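PDB 2CNQ: phosphoribosylaminoimidazole-succinocarboxamide synthase from Saccharomyces cerevisiae, which catalyses the ATP-dependent joining of aspartate to carboxyaminoimidazole ribotide, giving SAICAR in the de novo pathway of purine biosynthesis. Local coordinates for residues P51-L56 with T237-R242; E62-F67 with E297-S302; S69-N74 with Y199-D204. All coordinates share one frame; numbering follows the deposited sequence. Where two conformers were deposited one is given.

Contact 1: residues P51-L56 with T237-R242. With AMZ (aminoimidazole 4-carboxamide ribonucleotide), chain C.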
loop_
_atom_site.group_PDB
_atom_site.type_symbol
_atom_site.label_atom_id
_atom_site.label_comp_id
_atom_site.label_asym_id
_atom_site.label_seq_id
_atom_site.Cartn_x
_atom_site.Cartn_y
_atom_site.Cartn_z
ATOM N N PRO A 51 -5.076 8.868 13.657
ATOM C CA PRO A 51 -6.512 8.902 13.494
ATOM C C PRO A 51 -6.908 9.030 12.061
ATOM O O PRO A 51 -6.409 9.877 11.329
ATOM C CB PRO A 51 -6.947 10.117 14.301
ATOM C CG PRO A 51 -5.904 10.194 15.351
ATOM C CD PRO A 51 -4.624 9.783 14.701
ATOM N N GLU A 52 -7.825 8.183 11.672
ATOM C CA GLU A 52 -8.393 8.160 10.337
ATOM C C GLU A 52 -7.454 7.776 9.244
ATOM O O GLU A 52 -7.822 7.785 8.108
ATOM C CB GLU A 52 -9.134 9.440 9.998
ATOM C CG GLU A 52 -10.312 9.682 10.914
ATOM C CD GLU A 52 -9.917 10.288 12.235
ATOM O OE1 GLU A 52 -9.200 11.302 12.201
ATOM O OE2 GLU A 52 -10.339 9.801 13.300
ATOM N N LYS A 53 -6.251 7.354 9.577
ATOM C CA LYS A 53 -5.360 6.856 8.551
ATOM C C LYS A 53 -6.019 5.777 7.754
ATOM O O LYS A 53 -5.851 5.721 6.556
ATOM C CB LYS A 53 -4.116 6.354 9.217
ATOM C CG LYS A 53 -3.144 5.696 8.283
ATOM C CD LYS A 53 -1.884 5.343 9.011
ATOM C CE LYS A 53 -0.996 4.462 8.197
ATOM N NZ LYS A 53 -1.390 3.039 8.295
ATOM N N GLY A 54 -6.736 4.881 8.416
ATOM C CA GLY A 54 -7.349 3.812 7.692
ATOM C C GLY A 54 -8.408 4.259 6.757
ATOM O O GLY A 54 -8.628 3.653 5.720
ATOM N N ILE A 55 -9.096 5.325 7.100
ATOM C CA ILE A 55 -10.033 5.910 6.172
ATOM C C ILE A 55 -9.274 6.395 4.954
ATOM O O ILE A 55 -9.660 6.175 3.841
ATOM C CB ILE A 55 -10.797 7.031 6.836
ATOM C CG1 ILE A 55 -11.683 6.450 7.941
ATOM C CG2 ILE A 55 -11.601 7.762 5.804
ATOM C CD1 ILE A 55 -12.376 7.487 8.748
ATOM N N LEU A 56 -8.155 7.054 5.173
ATOM C CA LEU A 56 -7.359 7.533 4.055
ATOM C C LEU A 56 -6.890 6.409 3.209
ATOM O O LEU A 56 -6.965 6.475 1.982
ATOM C CB LEU A 56 -6.226 8.355 4.582
ATOM C CG LEU A 56 -5.413 9.066 3.533
ATOM C CD1 LEU A 56 -4.859 10.305 4.128
ATOM C CD2 LEU A 56 -4.297 8.236 2.993
ATOM N N THR A 237 -1.192 3.924 -1.616
ATOM C CA THR A 237 -1.386 4.697 -0.426
ATOM C C THR A 237 -0.043 5.085 0.101
ATOM O O THR A 237 0.972 4.588 -0.305
ATOM C CB THR A 237 -2.148 3.951 0.618
ATOM O OG1 THR A 237 -1.255 3.016 1.207
ATOM C CG2 THR A 237 -3.373 3.272 0.073
ATOM N N PRO A 238 -0.009 5.958 1.094
ATOM C CA PRO A 238 1.268 6.355 1.634
ATOM C C PRO A 238 1.838 5.329 2.548
ATOM O O PRO A 238 2.968 5.467 2.950
ATOM C CB PRO A 238 0.988 7.705 2.287
ATOM C CG PRO A 238 -0.380 8.090 1.808
ATOM C CD PRO A 238 -1.087 6.802 1.609
ATOM N N ASP A 239 1.091 4.266 2.841
ATOM C CA ASP A 239 1.698 3.094 3.437
ATOM C C ASP A 239 2.384 2.270 2.378
ATOM O O ASP A 239 3.438 1.729 2.620
ATOM C CB ASP A 239 0.658 2.207 4.109
ATOM C CG ASP A 239 0.349 2.562 5.501
ATOM O OD1 ASP A 239 -0.465 1.843 6.099
ATOM O OD2 ASP A 239 0.943 3.467 6.066
ATOM N N SER A 240 1.801 2.140 1.213
ATOM C CA SER A 240 2.294 1.236 0.216
ATOM C C SER A 240 3.269 1.869 -0.742
ATOM O O SER A 240 3.769 1.180 -1.603
ATOM C CB SER A 240 1.164 0.642 -0.560
ATOM O OG SER A 240 0.583 1.567 -1.416
ATOM N N SER A 241 3.533 3.144 -0.607
ATOM C CA SER A 241 4.252 3.893 -1.606
ATOM C C SER A 241 5.086 4.927 -0.994
ATOM O O SER A 241 4.870 5.317 0.139
ATOM C CB SER A 241 3.251 4.619 -2.496
ATOM O OG SER A 241 2.198 3.777 -2.871
ATOM N N ARG A 242 5.990 5.460 -1.800
ATOM C CA ARG A 242 6.686 6.664 -1.468
ATOM C C ARG A 242 6.263 7.723 -2.425
ATOM O O ARG A 242 6.276 7.533 -3.626
ATOM C CB ARG A 242 8.164 6.466 -1.516
ATOM C CG ARG A 242 8.643 5.646 -0.389
ATOM C CD ARG A 242 10.082 5.333 -0.568
ATOM N NE ARG A 242 10.561 4.546 0.546
ATOM C CZ ARG A 242 11.247 3.434 0.443
ATOM N NH1 ARG A 242 11.695 2.899 1.544
ATOM N NH2 ARG A 242 11.471 2.847 -0.712
HETATM O O5 AMZ C . 3.786 -3.377 3.061
HETATM C C6 AMZ C . 4.776 -3.903 2.600
HETATM N N2 AMZ C . 5.139 -5.151 2.870
HETATM C C3A AMZ C . 5.633 -3.183 1.677
HETATM C C7A AMZ C . 5.475 -1.887 1.290
HETATM N N3 AMZ C . 4.518 -0.975 1.545
HETATM N N1 AMZ C . 6.735 -3.693 1.099
HETATM C C5 AMZ C . 7.245 -2.738 0.355
HETATM N N AMZ C . 6.494 -1.621 0.474
HETATM C C1 AMZ C . 6.702 -0.390 -0.246
HETATM C C2 AMZ C . 7.459 0.653 0.520
HETATM C C3 AMZ C . 8.098 1.454 -0.577
HETATM O O2 AMZ C . 7.107 2.331 -1.064
HETATM O O1 AMZ C . 6.572 1.387 1.339
HETATM O O AMZ C . 7.528 -0.709 -1.330
HETATM C C AMZ C . 8.401 0.377 -1.606
HETATM C C4 AMZ C . 9.819 -0.091 -1.603
HETATM O O3 AMZ C . 10.222 -0.301 -0.260
HETATM P P AMZ C . 11.757 -0.633 0.024
HETATM O OP1 AMZ C . 12.016 -2.015 -0.477
HETATM O O4 AMZ C . 11.863 -0.540 1.528
HETATM O OP2 AMZ C . 12.619 0.362 -0.682
#
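Lys53 and Leu56 at the start of helix 53-67 face a turn that leads into strand residues Ser241 and Arg242. The backbones stay well apart, with 9.5 Å from Lys53 CA to Asp239 CA and 8.0 Å from Leu56 CA to Thr237 CA, so side chains must bridge the gap. Lys53 does this with its CG anti to the backbone N (chi1 175°), an extended chain and a final bend at chi4. Its NZ then reaches Asp239 OD1 at 2.7 Å, meeting the syn side of the carboxylate 20° out of plane, and this forms a salt bridge. NZ also bonds to Arg38 O, while Asp239 OD2 is hydrogen-bonded to Tyr292 OH of helix 282-300. Three residues along the helix from Lys53, Leu56 CD2 lies 3.8 Å from Pro238 CD in apolar packing. The turn has its own bracing: Thr237 OG1 accepts from Ser240 N at 3.2 Å, an ST motif. Beyond the turn, Arg242 NH2 binds OP2 of the ribonucleotide at 2.7 Å and 168°, in the guanidinium plane, with Asp215 as a second partner; sugar atom C3 lies over one guanidinium face. Asp239 O comes within 3.1 Å of the ligand's N3. The turn thus lines the imidazole ribonucleotide pocket through Asp239 to Arg242, while Lys53 and Tyr292 hold the Asp239 carboxylate from the helix side.

Contact 2: residues E62-F67 with E297-S302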
loop_
_atom_site.group_PDB
_atom_site.type_symbol
_atom_site.label_atom_id
_atom_site.label_comp_id
_atom_site.label_asym_id
_atom_site.label_seq_id
_atom_site.Cartn_x
_atom_site.Cartn_y
_atom_site.Cartn_z
ATOM N N GLU A 62 -9.550 3.299 -2.989
ATOM C CA GLU A 62 -10.704 3.358 -3.852
ATOM C C GLU A 62 -10.482 4.254 -5.017
ATOM O O GLU A 62 -10.878 3.954 -6.127
ATOM C CB GLU A 62 -11.923 3.788 -3.077
ATOM C CG GLU A 62 -12.389 2.747 -2.086
ATOM C CD GLU A 62 -13.582 3.205 -1.403
ATOM O OE1 GLU A 62 -14.686 2.918 -1.907
ATOM O OE2 GLU A 62 -13.430 3.917 -0.424
ATOM N N PHE A 63 -9.825 5.377 -4.780
ATOM C CA PHE A 63 -9.521 6.282 -5.856
ATOM C C PHE A 63 -8.725 5.582 -6.926
ATOM O O PHE A 63 -9.006 5.677 -8.101
ATOM C CB PHE A 63 -8.754 7.470 -5.330
ATOM C CG PHE A 63 -8.183 8.297 -6.408
ATOM C CD1 PHE A 63 -6.900 8.081 -6.828
ATOM C CD2 PHE A 63 -8.936 9.253 -7.047
ATOM C CE1 PHE A 63 -6.375 8.796 -7.869
ATOM C CE2 PHE A 63 -8.412 9.967 -8.073
ATOM C CZ PHE A 63 -7.136 9.714 -8.497
ATOM N N TRP A 64 -7.691 4.864 -6.504
ATOM C CA TRP A 64 -6.850 4.210 -7.470
ATOM C C TRP A 64 -7.521 3.040 -8.106
ATOM O O TRP A 64 -7.294 2.779 -9.278
ATOM C CB TRP A 64 -5.557 3.800 -6.855
ATOM C CG TRP A 64 -4.694 4.912 -6.467
ATOM C CD1 TRP A 64 -4.350 5.229 -5.219
ATOM C CD2 TRP A 64 -4.010 5.831 -7.319
ATOM N NE1 TRP A 64 -3.503 6.303 -5.214
ATOM C CE2 TRP A 64 -3.257 6.662 -6.504
ATOM C CE3 TRP A 64 -3.967 6.023 -8.690
ATOM C CZ2 TRP A 64 -2.412 7.626 -7.006
ATOM C CZ3 TRP A 64 -3.139 6.994 -9.180
ATOM C CH2 TRP A 64 -2.388 7.788 -8.355
ATOM N N PHE A 65 -8.316 2.294 -7.364
ATOM C CA PHE A 65 -9.035 1.205 -7.981
ATOM C C PHE A 65 -9.883 1.724 -9.108
ATOM O O PHE A 65 -9.963 1.120 -10.153
ATOM C CB PHE A 65 -9.901 0.481 -6.973
ATOM C CG PHE A 65 -9.164 -0.452 -6.079
ATOM C CD1 PHE A 65 -8.391 -1.453 -6.611
ATOM C CD2 PHE A 65 -9.304 -0.389 -4.714
ATOM C CE1 PHE A 65 -7.758 -2.339 -5.790
ATOM C CE2 PHE A 65 -8.664 -1.269 -3.899
ATOM C CZ PHE A 65 -7.878 -2.227 -4.442
ATOM N N LYS A 66 -10.512 2.862 -8.881
ATOM C CA LYS A 66 -11.348 3.447 -9.876
ATOM C C LYS A 66 -10.511 3.968 -11.019
ATOM O O LYS A 66 -10.887 3.823 -12.174
ATOM C CB LYS A 66 -12.149 4.548 -9.227
ATOM C CG LYS A 66 -13.093 5.239 -10.180
ATOM C CD LYS A 66 -13.899 6.320 -9.517
ATOM C CE LYS A 66 -14.823 5.800 -8.431
ATOM N NZ LYS A 66 -15.788 4.759 -8.885
ATOM N N PHE A 67 -9.388 4.609 -10.714
ATOM C CA PHE A 67 -8.507 5.128 -11.731
ATOM C C PHE A 67 -8.011 4.038 -12.647
ATOM O O PHE A 67 -7.831 4.233 -13.838
ATOM C CB PHE A 67 -7.348 5.815 -11.052
ATOM C CG PHE A 67 -6.373 6.427 -11.973
ATOM C CD1 PHE A 67 -6.638 7.601 -12.621
ATOM C CD2 PHE A 67 -5.159 5.848 -12.173
ATOM C CE1 PHE A 67 -5.686 8.150 -13.457
ATOM C CE2 PHE A 67 -4.224 6.395 -12.994
ATOM C CZ PHE A 67 -4.485 7.532 -13.635
ATOM N N GLU A 297 -4.655 14.358 -0.831
ATOM C CA GLU A 297 -5.293 15.486 -1.497
ATOM C C GLU A 297 -4.663 15.741 -2.826
ATOM O O GLU A 297 -5.358 16.006 -3.785
ATOM C CB GLU A 297 -5.211 16.706 -0.608
ATOM C CG GLU A 297 -6.082 16.561 0.596
ATOM C CD GLU A 297 -6.245 17.812 1.397
ATOM O OE1 GLU A 297 -7.300 17.971 2.008
ATOM O OE2 GLU A 297 -5.314 18.625 1.430
ATOM N N THR A 298 -3.353 15.679 -2.913
ATOM C CA THR A 298 -2.711 15.988 -4.152
ATOM C C THR A 298 -2.996 14.933 -5.177
ATOM O O THR A 298 -3.281 15.219 -6.320
ATOM C CB THR A 298 -1.263 16.169 -3.965
ATOM O OG1 THR A 298 -1.093 17.211 -3.020
ATOM C CG2 THR A 298 -0.569 16.605 -5.208
ATOM N N LEU A 299 -2.915 13.685 -4.771
ATOM C CA LEU A 299 -3.123 12.616 -5.706
ATOM C C LEU A 299 -4.527 12.570 -6.199
ATOM O O LEU A 299 -4.739 12.288 -7.349
ATOM C CB LEU A 299 -2.767 11.298 -5.054
ATOM C CG LEU A 299 -1.284 11.148 -4.817
ATOM C CD1 LEU A 299 -1.040 9.986 -3.907
ATOM C CD2 LEU A 299 -0.530 11.030 -6.123
ATOM N N THR A 300 -5.491 12.756 -5.321
ATOM C CA THR A 300 -6.877 12.619 -5.707
ATOM C C THR A 300 -7.434 13.881 -6.249
ATOM O O THR A 300 -8.435 13.844 -6.919
ATOM C CB THR A 300 -7.753 12.183 -4.566
ATOM O OG1 THR A 300 -7.803 13.193 -3.563
ATOM C CG2 THR A 300 -7.321 10.884 -3.968
ATOM N N GLY A 301 -6.826 15.009 -5.939
ATOM C CA GLY A 301 -7.401 16.278 -6.272
ATOM C C GLY A 301 -8.610 16.587 -5.459
ATOM O O GLY A 301 -9.328 17.498 -5.790
ATOM N N SER A 302 -8.861 15.860 -4.397
ATOM C CA SER A 302 -9.982 16.104 -3.555
ATOM C C SER A 302 -9.496 16.557 -2.219
ATOM O O SER A 302 -8.375 16.327 -1.847
ATOM C CB SER A 302 -10.760 14.813 -3.343
ATOM O OG SER A 302 -11.414 14.398 -4.524
#
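Thr300 OG1 is gripped twice at the end of helix 282-300: it accepts from Ser302 N at 3.0 Å and 154°, closing an ST turn, and donates to Tyr296 O one helical turn back. With OG1 placed between the backbone N and the carbonyl carbon (chi1 66°), the methyl CG2 is left to meet helix 53-67. It lies over one face of the Phe63 ring, 4.0 Å from the centroid and 24° off the ring normal, which is CH-pi geometry. Phe63 CZ also comes 3.7 Å from Leu299 O, a carbonyl that is hydrogen-bonded to Tyr205 OH. Next to it, Leu299 CD2 packs at the edge of the Trp64 indole, 4.0 Å from CZ2, while Phe63 CD1 sits over one indole face, near its rim. With an alanine here in place of Phe63 the ring is gone, and the Thr300 methyl would probably lose its CH-pi partner and face a gap between the two helices, next to the indole. The arrangement is a helix-helix packing, in which aromatic side chains of helix 53-67 lie against the C-terminal end of helix 282-300.

Contact 3: residues S69-N74 with Y199-D204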
loop_
_atom_site.group_PDB
_atom_site.type_symbol
_atom_site.label_atom_id
_atom_site.label_comp_id
_atom_site.label_asym_id
_atom_site.label_seq_id
_atom_site.Cartn_x
_atom_site.Cartn_y
_atom_site.Cartn_z
ATOM N N SER A 69 -9.564 1.127 -13.096
ATOM C CA SER A 69 -10.617 0.134 -13.227
ATOM C C SER A 69 -10.644 -0.493 -14.599
ATOM O O SER A 69 -11.050 -1.621 -14.722
ATOM C CB SER A 69 -11.971 0.723 -12.906
ATOM O OG SER A 69 -12.266 1.724 -13.828
ATOM N N ASN A 70 -10.215 0.226 -15.614
ATOM C CA ASN A 70 -10.132 -0.336 -16.943
ATOM C C ASN A 70 -8.827 -1.013 -17.226
ATOM O O ASN A 70 -8.666 -1.616 -18.265
ATOM C CB ASN A 70 -10.361 0.737 -17.988
ATOM C CG ASN A 70 -11.742 1.299 -17.917
ATOM O OD1 ASN A 70 -12.689 0.564 -17.636
ATOM N ND2 ASN A 70 -11.874 2.602 -18.144
ATOM N N ASP A 71 -7.885 -0.931 -16.314
ATOM C CA ASP A 71 -6.572 -1.467 -16.493
ATOM C C ASP A 71 -6.391 -2.774 -15.819
ATOM O O ASP A 71 -5.548 -3.545 -16.227
ATOM C CB ASP A 71 -5.554 -0.499 -15.946
ATOM C CG ASP A 71 -5.674 0.824 -16.584
ATOM O OD1 ASP A 71 -5.444 0.882 -17.793
ATOM O OD2 ASP A 71 -6.048 1.776 -15.904
ATOM N N VAL A 72 -7.140 -3.029 -14.768
ATOM C CA VAL A 72 -6.971 -4.225 -13.998
ATOM C C VAL A 72 -8.219 -4.472 -13.206
ATOM O O VAL A 72 -8.814 -3.554 -12.681
ATOM C CB VAL A 72 -5.732 -4.135 -13.115
ATOM C CG1 VAL A 72 -5.896 -3.064 -12.075
ATOM C CG2 VAL A 72 -5.382 -5.442 -12.519
ATOM N N ARG A 73 -8.621 -5.719 -13.157
ATOM C CA ARG A 73 -9.650 -6.137 -12.254
ATOM C C ARG A 73 -9.190 -5.942 -10.849
ATOM O O ARG A 73 -8.024 -6.083 -10.581
ATOM C CB ARG A 73 -9.960 -7.612 -12.420
ATOM C CG ARG A 73 -10.812 -7.933 -13.620
ATOM C CD ARG A 73 -11.213 -9.387 -13.612
ATOM N NE ARG A 73 -11.919 -9.723 -12.384
ATOM C CZ ARG A 73 -12.129 -10.961 -11.957
ATOM N NH1 ARG A 73 -11.716 -11.995 -12.676
ATOM N NH2 ARG A 73 -12.761 -11.170 -10.815
ATOM N N ASN A 74 -10.110 -5.679 -9.954
ATOM C CA ASN A 74 -9.745 -5.522 -8.573
ATOM C C ASN A 74 -10.640 -6.318 -7.679
ATOM O O ASN A 74 -11.622 -6.883 -8.096
ATOM C CB ASN A 74 -9.697 -4.059 -8.204
ATOM C CG ASN A 74 -11.036 -3.431 -8.262
ATOM O OD1 ASN A 74 -11.965 -3.897 -7.610
ATOM N ND2 ASN A 74 -11.172 -2.397 -9.044
ATOM N N TYR A 199 1.833 1.091 -12.529
ATOM C CA TYR A 199 2.645 2.093 -11.914
ATOM C C TYR A 199 2.872 3.253 -12.840
ATOM O O TYR A 199 2.738 4.376 -12.440
ATOM C CB TYR A 199 3.984 1.515 -11.484
ATOM C CG TYR A 199 4.943 2.575 -11.123
ATOM C CD1 TYR A 199 4.931 3.140 -9.892
ATOM C CD2 TYR A 199 5.842 3.029 -12.045
ATOM C CE1 TYR A 199 5.787 4.175 -9.588
ATOM C CE2 TYR A 199 6.695 4.057 -11.757
ATOM C CZ TYR A 199 6.658 4.623 -10.519
ATOM O OH TYR A 199 7.523 5.636 -10.315
ATOM N N SER A 200 3.254 2.992 -14.068
ATOM C CA SER A 200 3.575 4.071 -14.964
ATOM C C SER A 200 2.396 4.957 -15.198
ATOM O O SER A 200 2.547 6.164 -15.253
ATOM C CB SER A 200 4.082 3.543 -16.272
ATOM O OG SER A 200 5.403 3.098 -16.083
ATOM N N LYS A 201 1.229 4.382 -15.359
ATOM C CA LYS A 201 0.048 5.180 -15.554
ATOM C C LYS A 201 -0.179 6.057 -14.369
ATOM O O LYS A 201 -0.485 7.225 -14.498
ATOM C CB LYS A 201 -1.128 4.282 -15.788
ATOM C CG LYS A 201 -2.397 5.030 -15.976
ATOM C CD LYS A 201 -3.562 4.156 -16.328
ATOM C CE LYS A 201 -4.830 4.939 -16.305
ATOM N NZ LYS A 201 -5.927 4.248 -16.947
ATOM N N CYS A 202 -0.064 5.499 -13.186
ATOM C CA CYS A 202 -0.278 6.263 -12.001
ATOM C C CYS A 202 0.805 7.283 -11.785
ATOM O O CYS A 202 0.534 8.381 -11.352
ATOM C CB CYS A 202 -0.412 5.353 -10.806
ATOM S SG CYS A 202 -1.813 4.282 -10.908
ATOM N N LYS A 203 2.026 6.918 -12.098
ATOM C CA LYS A 203 3.146 7.809 -11.976
ATOM C C LYS A 203 2.939 9.025 -12.830
ATOM O O LYS A 203 3.167 10.136 -12.413
ATOM C CB LYS A 203 4.422 7.095 -12.396
ATOM C CG LYS A 203 5.659 7.949 -12.276
ATOM C CD LYS A 203 6.924 7.417 -12.939
ATOM C CE LYS A 203 6.746 6.751 -14.308
ATOM N NZ LYS A 203 6.835 7.673 -15.467
ATOM N N ASP A 204 2.520 8.824 -14.057
ATOM C CA ASP A 204 2.370 9.943 -14.959
ATOM C C ASP A 204 1.263 10.835 -14.479
ATOM O O ASP A 204 1.385 12.038 -14.497
ATOM C CB ASP A 204 2.117 9.461 -16.346
ATOM C CG ASP A 204 3.337 8.870 -16.971
ATOM O OD1 ASP A 204 3.170 8.272 -18.041
ATOM O OD2 ASP A 204 4.443 9.012 -16.417
#
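Lys201 NZ and Asp71 OD2 form a salt bridge at 2.7 Å, and Asp71 and Lys201 are the only residues that touch across the two segments. The bond uses the syn lone pair of OD2, and the other oxygen, OD1, stays 3.5 Å from the same NZ, so the ammonium group favours one oxygen. The two side chains come from opposite directions. Lys201 has its CG anti to the backbone N (chi1 179°) and is extended to the end, which carries the charge from helix 185-209 across a backbone separation of 9.4 Å between Asp71 CA and Lys201 CA. The lysine has a second partner, the ring of Phe67, in a cation-pi contact. Asp71 lies in the connection from helix 53-67 to strand 73-74, the edge strand of the five-stranded mixed sheet, where Arg73 pairs with Leu231 through the backbone. The bridge therefore ties a helix-to-strand connection to the long helix 185-209, at the surface of the protein. Two residues on from Lys201, Lys203 NZ and Asp204 OD2 make another salt bridge at 2.9 Å, within the helix and not across the contact, met on the syn side but 26° out of the carboxylate plane. On the inner side of helix 185-209, Cys202 packs on Trp64, Phe67, Leu68 and Leu236, while Val72 rests on Leu231.

Helix 53-67 runs through the set: contact 1 uses its start and contact 2 its end, while contact 3 takes the connection that follows it. Contact 1 is buried, about 8 Å from the chain centre; contact 2 is partly buried and contact 3 lies at the surface, both centred about 14 Å out. Contacts 1 and 3 each turn on one lysine-aspartate bridge, but the first includes a residue of the ribonucleotide pocket and the second joins partly exposed residues at the surface. Contact 2 has no salt bridge and rests on CH-pi and apolar packing, with one ring atom near a backbone carbonyl. Contacts 2 and 3 meet, with Trp64 CZ3 3.5 Å from Cys202 SG, whereas contact 1 touches neither.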